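Side-chain contacts in trichothecene 3-O-acetyltransferase (Gibberella zeae, PDB 2RKV), which transfers an acetyl group from acetyl coenzyme A to the C3 oxygen of trichothecene mycotoxins such as T-2 toxin: residues T37-F42 with V84-L89; L139-I144 with L148-N153; A267-S272 with A425-R430. One frame throughout, in Å; residues are numbered along the deposited sequence. Where two conformers were deposited one is given.

Interaction 1: residues T37-F42 with V84-L89; sequences TIVSTF and VVVKDL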
loop_
_atom_site.group_PDB
_atom_site.type_symbol
_atom_site.label_atom_id
_atom_site.label_comp_id
_atom_site.label_asym_id
_atom_site.label_seq_id
_atom_site.Cartn_x
_atom_site.Cartn_y
_atom_site.Cartn_z
ATOM N N THR A 37 8.199 7.139 -28.804
ATOM C CA THR A 37 6.818 7.628 -28.689
ATOM C C THR A 37 6.212 7.308 -27.321
ATOM O O THR A 37 5.456 8.121 -26.763
ATOM C CB THR A 37 5.940 7.139 -29.864
ATOM O OG1 THR A 37 6.454 7.698 -31.083
ATOM C CG2 THR A 37 4.493 7.594 -29.700
ATOM N N ILE A 38 6.567 6.154 -26.757
ATOM C CA ILE A 38 6.188 5.872 -25.364
ATOM C C ILE A 38 6.631 7.022 -24.442
ATOM O O ILE A 38 5.840 7.563 -23.670
ATOM C CB ILE A 38 6.749 4.511 -24.877
ATOM C CG1 ILE A 38 5.993 3.362 -25.562
ATOM C CG2 ILE A 38 6.657 4.398 -23.354
ATOM C CD1 ILE A 38 6.712 2.027 -25.489
ATOM N N VAL A 39 7.899 7.410 -24.558
ATOM C CA VAL A 39 8.461 8.424 -23.695
ATOM C C VAL A 39 7.827 9.792 -23.944
ATOM O O VAL A 39 7.463 10.483 -22.987
ATOM C CB VAL A 39 10.004 8.485 -23.840
ATOM C CG1 VAL A 39 10.585 9.641 -23.028
ATOM C CG2 VAL A 39 10.608 7.153 -23.412
ATOM N N SER A 40 7.695 10.189 -25.209
ATOM C CA SER A 40 7.114 11.511 -25.497
ATOM C C SER A 40 5.632 11.599 -25.086
ATOM O O SER A 40 5.186 12.624 -24.564
ATOM C CB SER A 40 7.323 11.910 -26.960
ATOM O OG SER A 40 6.746 10.968 -27.821
ATOM N N THR A 41 4.878 10.525 -25.303
ATOM C CA THR A 41 3.480 10.474 -24.857
ATOM C C THR A 41 3.405 10.629 -23.345
ATOM O O THR A 41 2.594 11.402 -22.829
ATOM C CB THR A 41 2.790 9.168 -25.289
ATOM O OG1 THR A 41 2.633 9.186 -26.714
ATOM C CG2 THR A 41 1.405 9.012 -24.604
ATOM N N PHE A 42 4.272 9.914 -22.641
ATOM C CA PHE A 42 4.291 9.987 -21.182
ATOM C C PHE A 42 4.694 11.379 -20.672
ATOM O O PHE A 42 4.068 11.922 -19.756
ATOM C CB PHE A 42 5.208 8.901 -20.626
ATOM C CG PHE A 42 4.914 8.536 -19.207
ATOM C CD1 PHE A 42 5.757 8.964 -18.180
ATOM C CD2 PHE A 42 3.803 7.763 -18.892
ATOM C CE1 PHE A 42 5.494 8.632 -16.855
ATOM C CE2 PHE A 42 3.532 7.419 -17.571
ATOM C CZ PHE A 42 4.382 7.858 -16.552
ATOM N N VAL A 84 10.233 12.218 -14.135
ATOM C CA VAL A 84 10.323 10.858 -14.674
ATOM C C VAL A 84 11.771 10.556 -15.059
ATOM O O VAL A 84 12.464 11.395 -15.639
ATOM C CB VAL A 84 9.328 10.585 -15.853
ATOM C CG1 VAL A 84 9.671 11.400 -17.084
ATOM C CG2 VAL A 84 9.272 9.079 -16.192
ATOM N N VAL A 85 12.223 9.371 -14.676
ATOM C CA VAL A 85 13.538 8.867 -15.041
ATOM C C VAL A 85 13.287 7.811 -16.107
ATOM O O VAL A 85 12.400 6.974 -15.955
ATOM C CB VAL A 85 14.248 8.211 -13.815
ATOM C CG1 VAL A 85 15.507 7.432 -14.237
ATOM C CG2 VAL A 85 14.605 9.263 -12.773
ATOM N N VAL A 86 14.070 7.857 -17.182
ATOM C CA VAL A 86 14.021 6.835 -18.217
ATOM C C VAL A 86 15.296 6.007 -18.109
ATOM O O VAL A 86 16.402 6.566 -18.113
ATOM C CB VAL A 86 13.876 7.458 -19.630
ATOM C CG1 VAL A 86 13.801 6.369 -20.703
ATOM C CG2 VAL A 86 12.639 8.370 -19.687
ATOM N N LYS A 87 15.122 4.695 -17.963
ATOM C CA LYS A 87 16.220 3.743 -17.830
ATOM C C LYS A 87 16.138 2.682 -18.920
ATOM O O LYS A 87 15.122 1.991 -19.031
ATOM C CB LYS A 87 16.128 3.032 -16.481
ATOM C CG LYS A 87 17.117 3.466 -15.426
ATOM C CD LYS A 87 17.524 2.233 -14.648
ATOM C CE LYS A 87 18.104 2.548 -13.290
ATOM N NZ LYS A 87 18.503 1.270 -12.667
ATOM N N ASP A 88 17.203 2.540 -19.710
ATOM C CA ASP A 88 17.240 1.500 -20.742
ATOM C C ASP A 88 17.978 0.258 -20.247
ATOM O O ASP A 88 19.210 0.253 -20.163
ATOM C CB ASP A 88 17.877 2.012 -22.048
ATOM C CG ASP A 88 17.901 0.942 -23.147
ATOM O OD1 ASP A 88 17.219 -0.111 -23.001
ATOM O OD2 ASP A 88 18.584 1.161 -24.173
ATOM N N LEU A 89 17.217 -0.797 -19.958
ATOM C CA LEU A 89 17.766 -2.028 -19.377
ATOM C C LEU A 89 17.788 -3.186 -20.369
ATOM O O LEU A 89 18.051 -4.326 -19.988
ATOM C CB LEU A 89 16.973 -2.433 -18.122
ATOM C CG LEU A 89 16.836 -1.389 -17.012
ATOM C CD1 LEU A 89 15.796 -1.837 -15.963
ATOM C CD2 LEU A 89 18.165 -1.085 -16.373
#
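Val84 meets Phe42 at the start of the strand segment, with a single methyl doing the work. Its CG2 lies 3.9 Å from CE1 of the Phe42 ring, and CD1 of the same ring is almost as close. The valine's chi1 of 67° sets CG2 trans to its own backbone nitrogen, so this branch rather than CG1 is the one that reaches the aromatic ring. Phe42 comes down from the helix with CG trans to the backbone N (chi1 -158°), which carries the ring out toward the strand. Two residues further on, Val86 sends its side chain to the same side as Val84 and repeats the pattern one helical turn back, on Val39. Here two methyls meet: Val86 CG2 is 4.1 Å from Val39 CG1. This second contact is the more solvent-accessible of the two, since Val86 is exposed and Val39 partly so, whereas Phe42 is buried. Successive partners along the strand, Val84 and then Val86, thus match Phe42 and then Val39, so the helix runs roughly against the strand direction. No hydrogen bond crosses between the segments; the CA atoms of Val39 and Val86 stand 8.0 Å apart, and only methyls and ring carbons bridge the distance. Further along, Asp88 forms a salt bridge with Arg90. Strand 83-88 is an outermost strand of its five-stranded sheet, hydrogen-bonded through Val85 and Lys87 to the parallel strand 137-144. Helix 35-52 lies across one face of that sheet, its Val39 also on Phe143, Ile38 on Leu148 and Phe42 on Leu150, so the same helix covers the edge strand and the next two strands.

Interaction 2: residues L139-I144 with L148-N153; sequences LQLNFI and LILTVN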
loop_
_atom_site.group_PDB
_atom_site.type_symbol
_atom_site.label_atom_id
_atom_site.label_comp_id
_atom_site.label_asym_id
_atom_site.label_seq_id
_atom_site.Cartn_x
_atom_site.Cartn_y
_atom_site.Cartn_z
ATOM N N LEU A 139 8.350 9.073 -11.047
ATOM C CA LEU A 139 8.060 8.031 -12.044
ATOM C C LEU A 139 9.347 7.481 -12.663
ATOM O O LEU A 139 10.348 8.185 -12.752
ATOM C CB LEU A 139 7.158 8.611 -13.132
ATOM C CG LEU A 139 5.887 9.154 -12.458
ATOM C CD1 LEU A 139 5.813 10.683 -12.513
ATOM C CD2 LEU A 139 4.622 8.461 -12.926
ATOM N N GLN A 140 9.312 6.219 -13.080
ATOM C CA GLN A 140 10.422 5.627 -13.817
ATOM C C GLN A 140 9.877 4.759 -14.940
ATOM O O GLN A 140 8.994 3.917 -14.720
ATOM C CB GLN A 140 11.345 4.828 -12.888
ATOM C CG GLN A 140 12.629 4.319 -13.575
ATOM C CD GLN A 140 13.782 4.167 -12.606
ATOM O OE1 GLN A 140 14.056 5.064 -11.811
ATOM N NE2 GLN A 140 14.474 3.026 -12.676
ATOM N N LEU A 141 10.377 5.008 -16.149
ATOM C CA LEU A 141 10.084 4.170 -17.307
ATOM C C LEU A 141 11.315 3.318 -17.552
ATOM O O LEU A 141 12.375 3.855 -17.832
ATOM C CB LEU A 141 9.817 5.022 -18.553
ATOM C CG LEU A 141 8.515 5.826 -18.568
ATOM C CD1 LEU A 141 8.476 6.797 -19.760
ATOM C CD2 LEU A 141 7.303 4.905 -18.584
ATOM N N ASN A 142 11.158 2.001 -17.447
ATOM C CA ASN A 142 12.266 1.066 -17.638
ATOM C C ASN A 142 12.049 0.273 -18.915
ATOM O O ASN A 142 11.067 -0.469 -19.019
ATOM C CB ASN A 142 12.353 0.092 -16.458
ATOM C CG ASN A 142 12.475 0.794 -15.125
ATOM O OD1 ASN A 142 13.568 1.197 -14.718
ATOM N ND2 ASN A 142 11.343 0.939 -14.421
ATOM N N PHE A 143 12.946 0.423 -19.891
ATOM C CA PHE A 143 12.891 -0.428 -21.077
ATOM C C PHE A 143 13.541 -1.764 -20.740
ATOM O O PHE A 143 14.691 -1.796 -20.312
ATOM C CB PHE A 143 13.656 0.152 -22.282
ATOM C CG PHE A 143 13.368 1.596 -22.592
ATOM C CD1 PHE A 143 12.182 2.226 -22.209
ATOM C CD2 PHE A 143 14.300 2.317 -23.315
ATOM C CE1 PHE A 143 11.949 3.558 -22.532
ATOM C CE2 PHE A 143 14.078 3.645 -23.648
ATOM C CZ PHE A 143 12.902 4.271 -23.245
ATOM N N ILE A 144 12.815 -2.861 -20.922
ATOM C CA ILE A 144 13.419 -4.184 -20.778
ATOM C C ILE A 144 13.239 -4.952 -22.086
ATOM O O ILE A 144 12.433 -4.560 -22.948
ATOM C CB ILE A 144 12.815 -4.979 -19.589
ATOM C CG1 ILE A 144 11.353 -5.360 -19.885
ATOM C CG2 ILE A 144 12.977 -4.187 -18.273
ATOM C CD1 ILE A 144 10.747 -6.360 -18.881
ATOM N N LEU A 148 8.146 -3.028 -21.073
ATOM C CA LEU A 148 8.274 -1.753 -20.390
ATOM C C LEU A 148 7.794 -1.954 -18.963
ATOM O O LEU A 148 6.737 -2.561 -18.748
ATOM C CB LEU A 148 7.397 -0.700 -21.080
ATOM C CG LEU A 148 7.242 0.659 -20.396
ATOM C CD1 LEU A 148 8.487 1.503 -20.622
ATOM C CD2 LEU A 148 5.990 1.379 -20.911
ATOM N N ILE A 149 8.563 -1.469 -17.994
ATOM C CA ILE A 149 8.089 -1.426 -16.609
ATOM C C ILE A 149 7.924 0.025 -16.209
ATOM O O ILE A 149 8.895 0.786 -16.200
ATOM C CB ILE A 149 9.053 -2.144 -15.617
ATOM C CG1 ILE A 149 9.190 -3.624 -15.978
ATOM C CG2 ILE A 149 8.567 -1.961 -14.160
ATOM C CD1 ILE A 149 10.328 -4.320 -15.246
ATOM N N LEU A 150 6.687 0.399 -15.890
ATOM C CA LEU A 150 6.395 1.729 -15.384
ATOM C C LEU A 150 6.294 1.641 -13.873
ATOM O O LEU A 150 5.488 0.874 -13.357
ATOM C CB LEU A 150 5.072 2.249 -15.958
ATOM C CG LEU A 150 4.475 3.489 -15.269
ATOM C CD1 LEU A 150 5.425 4.690 -15.331
ATOM C CD2 LEU A 150 3.119 3.846 -15.853
ATOM N N THR A 151 7.101 2.428 -13.165
ATOM C CA THR A 151 7.044 2.426 -11.706
ATOM C C THR A 151 6.630 3.801 -11.200
ATOM O O THR A 151 7.142 4.820 -11.659
ATOM C CB THR A 151 8.389 2.008 -11.084
ATOM O OG1 THR A 151 8.746 0.703 -11.561
ATOM C CG2 THR A 151 8.310 2.003 -9.532
ATOM N N VAL A 152 5.686 3.815 -10.261
ATOM C CA VAL A 152 5.238 5.069 -9.666
ATOM C C VAL A 152 5.491 5.035 -8.167
ATOM O O VAL A 152 5.067 4.090 -7.494
ATOM C CB VAL A 152 3.731 5.309 -9.908
ATOM C CG1 VAL A 152 3.321 6.666 -9.372
ATOM C CG2 VAL A 152 3.375 5.175 -11.401
ATOM N N ASN A 153 6.186 6.062 -7.669
ATOM C CA ASN A 153 6.409 6.299 -6.240
ATOM C C ASN A 153 5.512 7.427 -5.776
ATOM O O ASN A 153 5.443 8.465 -6.432
ATOM C CB ASN A 153 7.849 6.759 -5.985
ATOM C CG ASN A 153 8.839 5.616 -5.967
ATOM O OD1 ASN A 153 8.717 4.659 -6.723
ATOM N ND2 ASN A 153 9.823 5.713 -5.082
#
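Asn142 and Ile149, one pair in from the turn end of this antiparallel hairpin, share three hydrogen bonds. Two run between the backbones, as they do in the other hydrogen-bonded pair, Gln140 and Thr151, and the asparagine adds a third from its side chain: ND2 donates to Ile149 O at 3.0 Å. Chi1 of -56° folds the amide back beside its own backbone N, so both nitrogens can grip the one carbonyl. They approach from opposite faces of its plane, ND2 standing well above that plane and off the lone pairs. The other end of the amide is held too, because Gln140 NE2 reaches Asn142 OD1 at 2.9 Å, nearly straight and on a lone pair, with the oxygen lying in the glutamine's amide plane. On the reverse face of the sheet the packing is wholly apolar. The Leu141 side chain runs slantwise to that of Leu150, its CD2 3.8 Å from Leu150 CD1, and has Leu148 CD1 a little further off. Toward one end of the pairing, Leu139 and Val152 run side by side in the same direction, with CD2 of the leucine 3.8 Å from CG2 of the valine. Packing is close at the turn end as well, where Ile144 CG2 and Ile149 CD1 are 4.0 Å apart. The loose spot is Phe143, partly exposed and losing little surface to its partner strand; its CD1 is 4.1 Å from Leu148 CD1, which comes to the ring edge, and its ring stacks with Tyr35. ND2 of Asn142 also binds Ile116 O, and Thr151 OG1 bonds to Ile116 O and Ser24 OG. With OD1 accepting and ND2 donating twice, the Asn142 amide is fixed in its rotation, and two donors on Ile149 O would probably polarise that carbonyl.

Interaction 3: residues A267-S272 with A425-R430; sequences AFIWKS and AALSLR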
loop_
_atom_site.group_PDB
_atom_site.type_symbol
_atom_site.label_atom_id
_atom_site.label_comp_id
_atom_site.label_asym_id
_atom_site.label_seq_id
_atom_site.Cartn_x
_atom_site.Cartn_y
_atom_site.Cartn_z
ATOM N N ALA A 267 -7.862 -13.744 6.596
ATOM C CA ALA A 267 -8.015 -14.704 7.699
ATOM C C ALA A 267 -7.144 -15.947 7.498
ATOM O O ALA A 267 -6.522 -16.444 8.451
ATOM C CB ALA A 267 -9.474 -15.107 7.843
ATOM N N PHE A 268 -7.110 -16.438 6.260
ATOM C CA PHE A 268 -6.346 -17.627 5.899
ATOM C C PHE A 268 -4.854 -17.391 6.135
ATOM O O PHE A 268 -4.130 -18.276 6.599
ATOM C CB PHE A 268 -6.626 -17.994 4.434
ATOM C CG PHE A 268 -5.888 -19.206 3.954
ATOM C CD1 PHE A 268 -6.260 -20.482 4.378
ATOM C CD2 PHE A 268 -4.825 -19.076 3.056
ATOM C CE1 PHE A 268 -5.572 -21.613 3.919
ATOM C CE2 PHE A 268 -4.134 -20.197 2.590
ATOM C CZ PHE A 268 -4.506 -21.468 3.030
ATOM N N ILE A 269 -4.401 -16.182 5.828
ATOM C CA ILE A 269 -2.999 -15.828 6.045
ATOM C C ILE A 269 -2.657 -15.744 7.536
ATOM O O ILE A 269 -1.620 -16.273 7.965
ATOM C CB ILE A 269 -2.615 -14.538 5.270
ATOM C CG1 ILE A 269 -2.592 -14.839 3.766
ATOM C CG2 ILE A 269 -1.255 -14.029 5.713
ATOM C CD1 ILE A 269 -2.554 -13.589 2.878
ATOM N N TRP A 270 -3.530 -15.106 8.321
ATOM C CA TRP A 270 -3.328 -15.000 9.770
ATOM C C TRP A 270 -3.273 -16.397 10.384
ATOM O O TRP A 270 -2.387 -16.697 11.194
ATOM C CB TRP A 270 -4.445 -14.177 10.415
ATOM C CG TRP A 270 -4.175 -13.726 11.834
ATOM C CD1 TRP A 270 -2.985 -13.777 12.522
ATOM C CD2 TRP A 270 -5.117 -13.100 12.711
ATOM N NE1 TRP A 270 -3.144 -13.229 13.781
ATOM C CE2 TRP A 270 -4.442 -12.810 13.922
ATOM C CE3 TRP A 270 -6.476 -12.762 12.594
ATOM C CZ2 TRP A 270 -5.084 -12.195 15.013
ATOM C CZ3 TRP A 270 -7.110 -12.151 13.674
ATOM C CH2 TRP A 270 -6.414 -11.878 14.869
ATOM N N LYS A 271 -4.197 -17.252 9.958
ATOM C CA LYS A 271 -4.268 -18.631 10.455
ATOM C C LYS A 271 -3.021 -19.432 10.064
ATOM O O LYS A 271 -2.426 -20.122 10.909
ATOM C CB LYS A 271 -5.536 -19.301 9.933
ATOM C CG LYS A 271 -5.744 -20.739 10.421
ATOM C CD LYS A 271 -7.074 -21.304 9.926
ATOM C CE LYS A 271 -8.280 -20.415 10.288
ATOM N NZ LYS A 271 -8.417 -20.063 11.737
ATOM N N SER A 272 -2.614 -19.321 8.797
ATOM C CA SER A 272 -1.445 -20.047 8.281
ATOM C C SER A 272 -0.132 -19.577 8.916
ATOM O O SER A 272 0.707 -20.406 9.288
ATOM C CB SER A 272 -1.358 -19.967 6.757
ATOM O OG SER A 272 -2.502 -20.531 6.138
ATOM N N ALA A 425 -0.480 -12.159 -3.176
ATOM C CA ALA A 425 -0.103 -11.660 -1.857
ATOM C C ALA A 425 1.414 -11.571 -1.713
ATOM O O ALA A 425 2.124 -12.545 -1.989
ATOM C CB ALA A 425 -0.705 -12.548 -0.744
ATOM N N ALA A 426 1.904 -10.404 -1.295
ATOM C CA ALA A 426 3.318 -10.242 -0.934
ATOM C C ALA A 426 3.499 -10.416 0.572
ATOM O O ALA A 426 2.905 -9.684 1.360
ATOM C CB ALA A 426 3.835 -8.877 -1.378
ATOM N N LEU A 427 4.303 -11.404 0.958
ATOM C CA LEU A 427 4.553 -11.692 2.378
ATOM C C LEU A 427 6.015 -11.485 2.724
ATOM O O LEU A 427 6.891 -11.931 1.977
ATOM C CB LEU A 427 4.173 -13.143 2.704
ATOM C CG LEU A 427 2.702 -13.430 3.027
ATOM C CD1 LEU A 427 1.757 -13.117 1.872
ATOM C CD2 LEU A 427 2.554 -14.876 3.439
ATOM N N SER A 428 6.266 -10.787 3.829
ATOM C CA SER A 428 7.614 -10.693 4.393
ATOM C C SER A 428 7.628 -11.419 5.728
ATOM O O SER A 428 6.856 -11.100 6.635
ATOM C CB SER A 428 8.072 -9.239 4.553
ATOM O OG SER A 428 9.447 -9.183 4.928
ATOM N N LEU A 429 8.483 -12.433 5.816
ATOM C CA LEU A 429 8.526 -13.281 7.001
ATOM C C LEU A 429 9.966 -13.671 7.302
ATOM O O LEU A 429 10.803 -13.720 6.398
ATOM C CB LEU A 429 7.702 -14.548 6.760
ATOM C CG LEU A 429 6.175 -14.464 6.625
ATOM C CD1 LEU A 429 5.629 -15.811 6.152
ATOM C CD2 LEU A 429 5.492 -14.017 7.922
ATOM N N ARG A 430 10.248 -13.965 8.567
ATOM C CA ARG A 430 11.554 -14.516 8.907
ATOM C C ARG A 430 11.729 -15.881 8.245
ATOM O O ARG A 430 10.749 -16.604 8.002
ATOM C CB ARG A 430 11.792 -14.543 10.424
ATOM C CG ARG A 430 11.042 -15.622 11.209
ATOM C CD ARG A 430 11.473 -15.610 12.682
ATOM N NE ARG A 430 11.099 -14.356 13.330
ATOM C CZ ARG A 430 11.538 -13.932 14.509
ATOM N NH1 ARG A 430 12.392 -14.662 15.218
ATOM N NH2 ARG A 430 11.123 -12.764 14.983
#
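Ile269 gives up the most surface here, and it makes both contacts through one atom, CD1. The side chain is extended (chi2 166°), pushing this methyl off the helix to the strand. There it lies 4.2 Å from CB of Ala425. Leu427, two residues along and on the same face of the strand, offers its CD1 to the same Ile269 methyl at 4.5 Å, a looser touch. The small alanine and the larger leucine thus both meet the isoleucine tip from the strand side, in a buried and entirely apolar contact. No hydrogen bond passes between the segments, whose backbones stay well apart: the CA atoms of Ile269 and Leu427 are 9.4 Å from each other. The neighbouring strand 411-414 completes the setting, since Ile269 also rests on Met412 and Phe414. The helix and the strand next to 423-430 reach the ligands at other points: helix 261-277 opens with Thr261 and Asp262, which line the coenzyme A pocket, while Leu411 and Tyr413 of strand 411-414 line the T-2 pocket. A helix laid on a mixed sheet in this way belongs to the layered alpha/beta architecture of BAHD acyltransferases.

From the N terminus, interaction 1 comes first, closing a 41-residue loop between helix 35-52 and strand 83-88. Interaction 2 follows, a short hairpin with three residues between its segments. Interaction 3 opens later and spans 152 residues. The three are in series; none nests in or crosses another. Interactions 1 and 2 are continuous in space: strands 83-88 and 137-144 are neighbours in one sheet, Lys87 O and Leu89 N probably bond to Phe143, and Val86 packs on the Phe143 ring. Together they join helix 35-52 to three strands of the five-stranded sheet. Interaction 3 ties a helix to the seven-stranded sheet, its nearest atoms about 14 Å from interaction 2 and about 20 Å from interaction 1.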